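Local coordinates for malonyl-CoA-[acyl-carrier-protein] transacylase (Coxiella burnetii, PDB 3TQE) that probably transfers the malonyl group from malonyl-CoA to holo-acyl carrier protein, releasing CoA, a reaction that supplies malonyl units for fatty acid synthesis, at residues A[107-111]-A[112-116]; A[69-72]-A[73-77]; A[214-217]-A[218-222]. All coordinates share one frame; numbering follows the deposited sequence. Where two conformers were deposited one is given.

Contact 1. Residues A[107-111]-A[112-116]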
loop_
_atom_site.group_PDB
_atom_site.type_symbol
_atom_site.label_atom_id
_atom_site.label_comp_id
_atom_site.label_asym_id
_atom_site.label_seq_id
_atom_site.Cartn_x
_atom_site.Cartn_y
_atom_site.Cartn_z
ATOM N N GLY A 107 10.246 0.263 -12.686
ATOM C CA GLY A 107 11.517 -0.258 -13.132
ATOM C C GLY A 107 12.672 -0.101 -12.165
ATOM O O GLY A 107 13.810 -0.329 -12.538
ATOM N N ALA A 108 12.398 0.231 -10.915
ATOM C CA ALA A 108 13.456 0.464 -9.949
ATOM C C ALA A 108 13.921 -0.835 -9.311
ATOM O O ALA A 108 15.074 -0.977 -8.970
ATOM C CB ALA A 108 12.995 1.420 -8.880
ATOM N N LEU A 109 13.002 -1.780 -9.120
ATOM C CA LEU A 109 13.269 -3.054 -8.437
ATOM C C LEU A 109 12.859 -4.197 -9.334
ATOM O O LEU A 109 11.805 -4.138 -9.981
ATOM C CB LEU A 109 12.438 -3.230 -7.157
ATOM C CG LEU A 109 12.579 -2.259 -6.018
ATOM C CD1 LEU A 109 11.604 -2.634 -4.901
ATOM C CD2 LEU A 109 14.038 -2.252 -5.537
ATOM N N LYS A 110 13.677 -5.236 -9.363
ATOM C CA LYS A 110 13.353 -6.449 -10.087
ATOM C C LYS A 110 12.231 -7.154 -9.350
ATOM O O LYS A 110 12.294 -7.311 -8.139
ATOM C CB LYS A 110 14.566 -7.381 -10.166
ATOM C CG LYS A 110 14.300 -8.630 -10.978
ATOM C CD LYS A 110 15.551 -9.456 -11.238
ATOM C CE LYS A 110 15.181 -10.694 -12.026
ATOM N NZ LYS A 110 16.278 -11.162 -12.910
ATOM N N PHE A 111 11.210 -7.581 -10.076
ATOM C CA PHE A 111 10.046 -8.194 -9.452
ATOM C C PHE A 111 10.396 -9.326 -8.493
ATOM O O PHE A 111 9.946 -9.321 -7.363
ATOM C CB PHE A 111 9.068 -8.669 -10.529
ATOM C CG PHE A 111 7.912 -9.411 -10.003
ATOM C CD1 PHE A 111 7.116 -8.852 -9.046
ATOM C CD2 PHE A 111 7.614 -10.664 -10.446
ATOM C CE1 PHE A 111 6.061 -9.513 -8.548
ATOM C CE2 PHE A 111 6.526 -11.340 -9.935
ATOM C CZ PHE A 111 5.767 -10.763 -8.986
ATOM N N GLU A 112 11.158 -10.318 -8.939
ATOM C CA GLU A 112 11.371 -11.507 -8.102
ATOM C C GLU A 112 12.213 -11.137 -6.871
ATOM O O GLU A 112 12.004 -11.668 -5.789
ATOM C CB GLU A 112 12.020 -12.614 -8.916
ATOM C CG GLU A 112 11.083 -13.164 -9.996
ATOM C CD GLU A 112 11.713 -13.250 -11.395
ATOM O OE1 GLU A 112 12.960 -13.388 -11.493
ATOM O OE2 GLU A 112 10.966 -13.149 -12.413
ATOM N N GLU A 113 13.087 -10.153 -7.014
ATOM C CA GLU A 113 13.826 -9.654 -5.859
ATOM C C GLU A 113 12.891 -8.957 -4.887
ATOM O O GLU A 113 12.976 -9.131 -3.669
ATOM C CB GLU A 113 14.972 -8.762 -6.306
ATOM C CG GLU A 113 15.970 -9.575 -7.122
ATOM C CD GLU A 113 17.163 -8.837 -7.647
ATOM O OE1 GLU A 113 17.304 -7.618 -7.392
ATOM O OE2 GLU A 113 17.974 -9.521 -8.345
ATOM N N ALA A 114 11.967 -8.187 -5.429
ATOM C CA ALA A 114 10.992 -7.506 -4.598
ATOM C C ALA A 114 10.083 -8.489 -3.875
ATOM O O ALA A 114 9.699 -8.242 -2.740
ATOM C CB ALA A 114 10.199 -6.479 -5.415
ATOM N N VAL A 115 9.708 -9.574 -4.531
ATOM C CA VAL A 115 8.886 -10.589 -3.887
ATOM C C VAL A 115 9.586 -11.122 -2.652
ATOM O O VAL A 115 8.988 -11.239 -1.571
ATOM C CB VAL A 115 8.539 -11.723 -4.866
ATOM C CG1 VAL A 115 7.939 -12.940 -4.142
ATOM C CG2 VAL A 115 7.622 -11.205 -5.919
ATOM N N LYS A 116 10.854 -11.469 -2.809
ATOM C CA LYS A 116 11.597 -11.997 -1.669
ATOM C C LYS A 116 11.726 -10.935 -0.579
ATOM O O LYS A 116 11.636 -11.225 0.614
ATOM C CB LYS A 116 12.962 -12.464 -2.103
ATOM C CG LYS A 116 12.943 -13.614 -3.041
ATOM C CD LYS A 116 14.358 -14.076 -3.328
ATOM C CE LYS A 116 14.398 -15.251 -4.254
ATOM N NZ LYS A 116 15.822 -15.479 -4.686
HETATM O O HOH W 1 16.019 -5.258 -7.805
#

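Contact 2. Residues A[69-72]-A[73-77]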
loop_
_atom_site.group_PDB
_atom_site.type_symbol
_atom_site.label_atom_id
_atom_site.label_comp_id
_atom_site.label_asym_id
_atom_site.label_seq_id
_atom_site.Cartn_x
_atom_site.Cartn_y
_atom_site.Cartn_z
ATOM N N ALA A 69 1.740 -11.701 -1.732
ATOM C CA ALA A 69 0.511 -11.927 -2.480
ATOM C C ALA A 69 0.070 -10.628 -3.133
ATOM O O ALA A 69 -0.272 -10.595 -4.304
ATOM C CB ALA A 69 -0.572 -12.447 -1.576
ATOM N N LEU A 70 0.055 -9.557 -2.349
ATOM C CA LEU A 70 -0.428 -8.287 -2.873
ATOM C C LEU A 70 0.562 -7.661 -3.828
ATOM O O LEU A 70 0.182 -7.065 -4.843
ATOM C CB LEU A 70 -0.739 -7.346 -1.748
ATOM C CG LEU A 70 -2.079 -7.627 -1.111
ATOM C CD1 LEU A 70 -2.196 -6.735 0.120
ATOM C CD2 LEU A 70 -3.246 -7.401 -2.091
ATOM N N LEU A 71 1.854 -7.781 -3.541
ATOM C CA LEU A 71 2.826 -7.267 -4.494
ATOM C C LEU A 71 2.625 -7.946 -5.841
ATOM O O LEU A 71 2.614 -7.308 -6.902
ATOM C CB LEU A 71 4.249 -7.490 -3.996
ATOM C CG LEU A 71 5.337 -7.185 -5.000
ATOM C CD1 LEU A 71 5.347 -5.703 -5.265
ATOM C CD2 LEU A 71 6.685 -7.707 -4.522
ATOM N N THR A 72 2.441 -9.251 -5.808
ATOM C CA THR A 72 2.291 -10.043 -7.028
ATOM C C THR A 72 1.000 -9.671 -7.748
ATOM O O THR A 72 0.998 -9.505 -8.953
ATOM C CB THR A 72 2.376 -11.533 -6.694
ATOM O OG1 THR A 72 3.631 -11.797 -6.082
ATOM C CG2 THR A 72 2.256 -12.385 -7.953
ATOM N N ALA A 73 -0.076 -9.523 -7.003
ATOM C CA ALA A 73 -1.361 -9.141 -7.593
ATOM C C ALA A 73 -1.261 -7.770 -8.254
ATOM O O ALA A 73 -1.719 -7.574 -9.373
ATOM C CB ALA A 73 -2.447 -9.137 -6.550
ATOM N N ASP A 74 -0.633 -6.827 -7.557
ATOM C CA ASP A 74 -0.530 -5.477 -8.083
ATOM C C ASP A 74 0.315 -5.490 -9.361
ATOM O O ASP A 74 -0.025 -4.838 -10.341
ATOM C CB ASP A 74 0.157 -4.588 -7.065
ATOM C CG ASP A 74 -0.702 -4.210 -5.848
ATOM O OD1 ASP A 74 -1.852 -4.650 -5.687
ATOM O OD2 ASP A 74 -0.150 -3.431 -5.014
ATOM N N VAL A 75 1.442 -6.189 -9.344
ATOM C CA VAL A 75 2.301 -6.248 -10.505
ATOM C C VAL A 75 1.614 -6.986 -11.653
ATOM O O VAL A 75 1.724 -6.601 -12.800
ATOM C CB VAL A 75 3.619 -6.898 -10.150
ATOM C CG1 VAL A 75 4.407 -7.232 -11.387
ATOM C CG2 VAL A 75 4.393 -5.973 -9.225
ATOM N N ALA A 76 0.887 -8.044 -11.343
ATOM C CA ALA A 76 0.133 -8.761 -12.383
ATOM C C ALA A 76 -0.819 -7.831 -13.094
ATOM O O ALA A 76 -0.947 -7.886 -14.324
ATOM C CB ALA A 76 -0.595 -9.947 -11.783
ATOM N N ILE A 77 -1.513 -7.007 -12.332
ATOM C CA ILE A 77 -2.476 -6.077 -12.942
ATOM C C ILE A 77 -1.759 -5.044 -13.774
ATOM O O ILE A 77 -2.189 -4.716 -14.879
ATOM C CB ILE A 77 -3.381 -5.453 -11.892
ATOM C CG1 ILE A 77 -4.335 -6.540 -11.385
ATOM C CG2 ILE A 77 -4.126 -4.236 -12.448
ATOM C CD1 ILE A 77 -5.091 -6.172 -10.154
#

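Contact 3. Residues A[214-217]-A[218-222]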
loop_
_atom_site.group_PDB
_atom_site.type_symbol
_atom_site.label_atom_id
_atom_site.label_comp_id
_atom_site.label_asym_id
_atom_site.label_seq_id
_atom_site.Cartn_x
_atom_site.Cartn_y
_atom_site.Cartn_z
ATOM N N ASP A 214 15.502 -2.276 11.174
ATOM C CA ASP A 214 16.917 -2.575 11.251
ATOM C C ASP A 214 17.250 -3.824 10.463
ATOM O O ASP A 214 18.274 -3.880 9.786
ATOM C CB ASP A 214 17.353 -2.748 12.687
ATOM C CG ASP A 214 17.286 -1.443 13.489
ATOM O OD1 ASP A 214 17.182 -0.353 12.893
ATOM O OD2 ASP A 214 17.332 -1.526 14.737
ATOM N N ARG A 215 16.388 -4.821 10.535
ATOM C CA ARG A 215 16.601 -6.058 9.812
ATOM C C ARG A 215 16.418 -5.850 8.328
ATOM O O ARG A 215 17.237 -6.299 7.515
ATOM C CB ARG A 215 15.686 -7.145 10.327
ATOM C CG ARG A 215 16.013 -7.536 11.743
ATOM C CD ARG A 215 14.985 -8.471 12.276
ATOM N NE ARG A 215 15.137 -9.816 11.749
ATOM C CZ ARG A 215 14.273 -10.811 11.939
ATOM N NH1 ARG A 215 13.151 -10.618 12.630
ATOM N NH2 ARG A 215 14.538 -12.015 11.427
ATOM N N LEU A 216 15.355 -5.153 7.960
ATOM C CA LEU A 216 15.100 -4.953 6.547
ATOM C C LEU A 216 16.189 -4.118 5.906
ATOM O O LEU A 216 16.470 -4.289 4.723
ATOM C CB LEU A 216 13.730 -4.319 6.334
ATOM C CG LEU A 216 13.218 -4.439 4.886
ATOM C CD1 LEU A 216 12.994 -5.914 4.498
ATOM C CD2 LEU A 216 11.963 -3.618 4.780
ATOM N N ALA A 217 16.793 -3.205 6.664
ATOM C CA ALA A 217 17.821 -2.351 6.097
ATOM C C ALA A 217 18.977 -3.180 5.595
ATOM O O ALA A 217 19.599 -2.839 4.607
ATOM C CB ALA A 217 18.282 -1.339 7.108
ATOM N N GLN A 218 19.258 -4.266 6.284
ATOM C CA GLN A 218 20.334 -5.155 5.871
ATOM C C GLN A 218 20.030 -5.813 4.534
ATOM O O GLN A 218 20.902 -5.926 3.667
ATOM C CB GLN A 218 20.577 -6.181 6.953
ATOM C CG GLN A 218 21.013 -5.587 8.252
ATOM C CD GLN A 218 21.290 -6.637 9.311
ATOM O OE1 GLN A 218 20.552 -7.616 9.454
ATOM N NE2 GLN A 218 22.370 -6.442 10.060
ATOM N N ASP A 219 18.784 -6.209 4.335
ATOM C CA ASP A 219 18.405 -6.848 3.081
ATOM C C ASP A 219 18.327 -5.864 1.953
ATOM O O ASP A 219 18.724 -6.153 0.831
ATOM C CB ASP A 219 17.055 -7.548 3.210
ATOM C CG ASP A 219 17.089 -8.682 4.186
ATOM O OD1 ASP A 219 17.971 -9.563 4.091
ATOM O OD2 ASP A 219 16.212 -8.719 5.052
ATOM N N ILE A 220 17.801 -4.691 2.235
ATOM C CA ILE A 220 17.596 -3.663 1.216
ATOM C C ILE A 220 18.945 -3.160 0.688
ATOM O O ILE A 220 19.052 -2.732 -0.429
ATOM C CB ILE A 220 16.681 -2.526 1.767
ATOM C CG1 ILE A 220 15.225 -3.017 1.746
ATOM C CG2 ILE A 220 16.809 -1.233 0.988
ATOM C CD1 ILE A 220 14.233 -2.067 2.328
ATOM N N ALA A 221 19.968 -3.188 1.523
ATOM C CA ALA A 221 21.285 -2.751 1.087
ATOM C C ALA A 221 21.835 -3.657 0.004
ATOM O O ALA A 221 22.679 -3.232 -0.770
ATOM C CB ALA A 221 22.252 -2.701 2.278
ATOM N N LYS A 222 21.351 -4.894 -0.057
ATOM C CA LYS A 222 21.911 -5.897 -0.965
ATOM C C LYS A 222 21.164 -5.972 -2.273
ATOM O O LYS A 222 21.617 -6.605 -3.207
ATOM C CB LYS A 222 21.890 -7.275 -0.310
ATOM C CG LYS A 222 22.801 -7.424 0.893
ATOM C CD LYS A 222 22.618 -8.785 1.535
ATOM C CE LYS A 222 23.240 -8.854 2.917
ATOM N NZ LYS A 222 24.710 -9.099 2.863
HETATM O O HOH W 2 18.367 -8.768 8.141
#

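Contact 1. Residues A[107-111]-A[112-116]
With CG of Phe-111 anti to the backbone N (chi1 175°) and CG2 of Val-115 turned anti to its own carbonyl carbon, the aromatic ring and a methyl group one turn further on meet at the start of helix 111-128. CG2 of Val-115 sits over one face of the ring, offset toward its rim, in a CH-pi contact with a methyl-to-centroid distance of 3.8 Å; the closest ring atom is Phe-111 CE1, 3.5 Å from Val-115 CG2. Lys-110 is the N-cap residue, following a turn in which Gly-107, at positive phi, closes helix 97-105 with a Schellman motif. The first turn of the new helix is held by Ala-114 N donating to Lys-110 O at 2.9 Å and by Val-115 N donating to Phe-111 O at 2.9 Å.

On the outer side, in one of two modelled conformers, the extended aliphatic chain of Lys-110 runs across Glu-113, with Lys-110 CD 3.8 Å from Glu-113 OE2, and it also passes the bent chain of Glu-112. Because the side chain is modelled in two ways, the placing of its ammonium relative to the two carboxylates is doubtful. On the inner side, Phe-111 is packed among Val-104 of helix 97-105, Gln-39 of helix 31-44 and Arg-79 of helix 63-83, while Leu-109 reaches Leu-103 and Ile-223. The contact thus joins the end of one helix to the start of the next within the acyl transferase domain. A water lies between the cap and the first turn, accepting from Lys-110 N at 2.8 Å and standing 2.7 Å from Glu-113 OE1.

Contact 2. Residues A[69-72]-A[73-77]
Helix 63-83, a helix of the acyl transferase domain whose residues are buried here, passes through this contact with two successive turns of unbroken alpha-helical hydrogen bonding. Leu-71 and Val-75, one turn apart, lie side by side and point the same way, with Leu-71 CD1 4.1 Å from Val-75 CG2. That branch of Val-75 is anti to the carbonyl carbon (chi1 168° puts CG1 opposite the backbone N instead), which turns it back along the helix until Val-75 CG2 rests 3.2 Å from Leu-71 O. The same carbonyl accepts the amide of Val-75, so one oxygen is both bonded by the N-H and flanked by the methyl of a single residue.

Four i-to-i+4 bonds cross the contact. Two of them measure 2.8 Å: from Asp-74 N to Leu-70 O, and from Ala-76 N to Thr-72 O. The carboxylate of Asp-74 folds back over the preceding turn, with Asp-74 CG 3.2 Å from Leu-70 O; its OD1 and that carbonyl are both acceptors, a pairing that would probably be mildly unfavourable. Thr-72 has OG1 beside its backbone N, from where it hydrogen-bonds to Pro-68 O in the turn before, so this buried hydroxyl is satisfied within the helix.

Around the helix, Thr-72 packs on Phe-37 and Ala-40, Val-75 and Asp-74 face Val-104 and Ala-101, and Leu-70 touches Leu-97. Leu-70 lies about 9 Å, side chain to side chain, from Ser-96, one of two predicted active-site residues. The whole is regular alpha-helical i-to-i+4 bonding in a helix packed against helices 31-44 and 97-105 of the acyl transferase domain, beside the probable nucleophile elbow that Asp-74 touches.

Contact 3. Residues A[214-217]-A[218-222]
Ile-220 N donates to Leu-216 O at 2.9 Å with an N-H...O angle of 161°, and Ala-221 N to Ala-217 O at 3.1 Å, along helix 210-220. Gln-218 N instead turns back three residues, to Arg-215 O, in a weak bond bent to 130°.

The apolar side of this amphipathic turn is carried by Leu-216 and Ile-220, whose side chains pass at a slant. Leu-216 has its CG opposite the backbone N (chi1 -164°), whereas Ile-220 CG1 stands beside its own N. In one of two modelled conformers the end of the isoleucine therefore reaches back over the leucine branch point, with Ile-220 CD1 3.6 Å from Leu-216 CG. Both residues are buried against Ile-252 of helix 244-254, Leu-117 of helix 111-128 and Tyr-100 of helix 97-105, so the pair wedges this helix among three others of the acyl transferase domain.

The polar side has partners of its own. Asp-219 OD2 hydrogen-bonds to the hydroxyl of Tyr-124, and Arg-215 makes a salt bridge with Glu-127, both on helix 111-128. The backbone Ile-220 O accepts from NE of Arg-248, one of the residues lining a pocket that holds a bound glycine. Gln-218 extends from CG along the outer surface, with its CG 3.6 Å from Asp-214 O. There a water donates to both Arg-215 O and Gln-218 OE1, at 2.8 Å each, tying the amide end of the glutamine to the carbonyl one turn back.

All three contacts are local and stand in series along the chain, each finishing before the next begins, so none nests within or crosses another. Contact 2 comes first, on helix 63-83. Contact 1 follows at the turn from helix 97-105 into helix 111-128 and closes that turn. These two touch directly: Leu-71 CD2 meets Ala-114 O at 3.5 Å, and the Phe-111 ring packs on Thr-72 and Val-75. Contact 3, on helix 210-220, touches neither, its nearest atoms lying about 6 Å from contact 1 and 11 Å from contact 2. Helices 97-105 and 111-128 bridge them, packing against both 63-83 and 210-220.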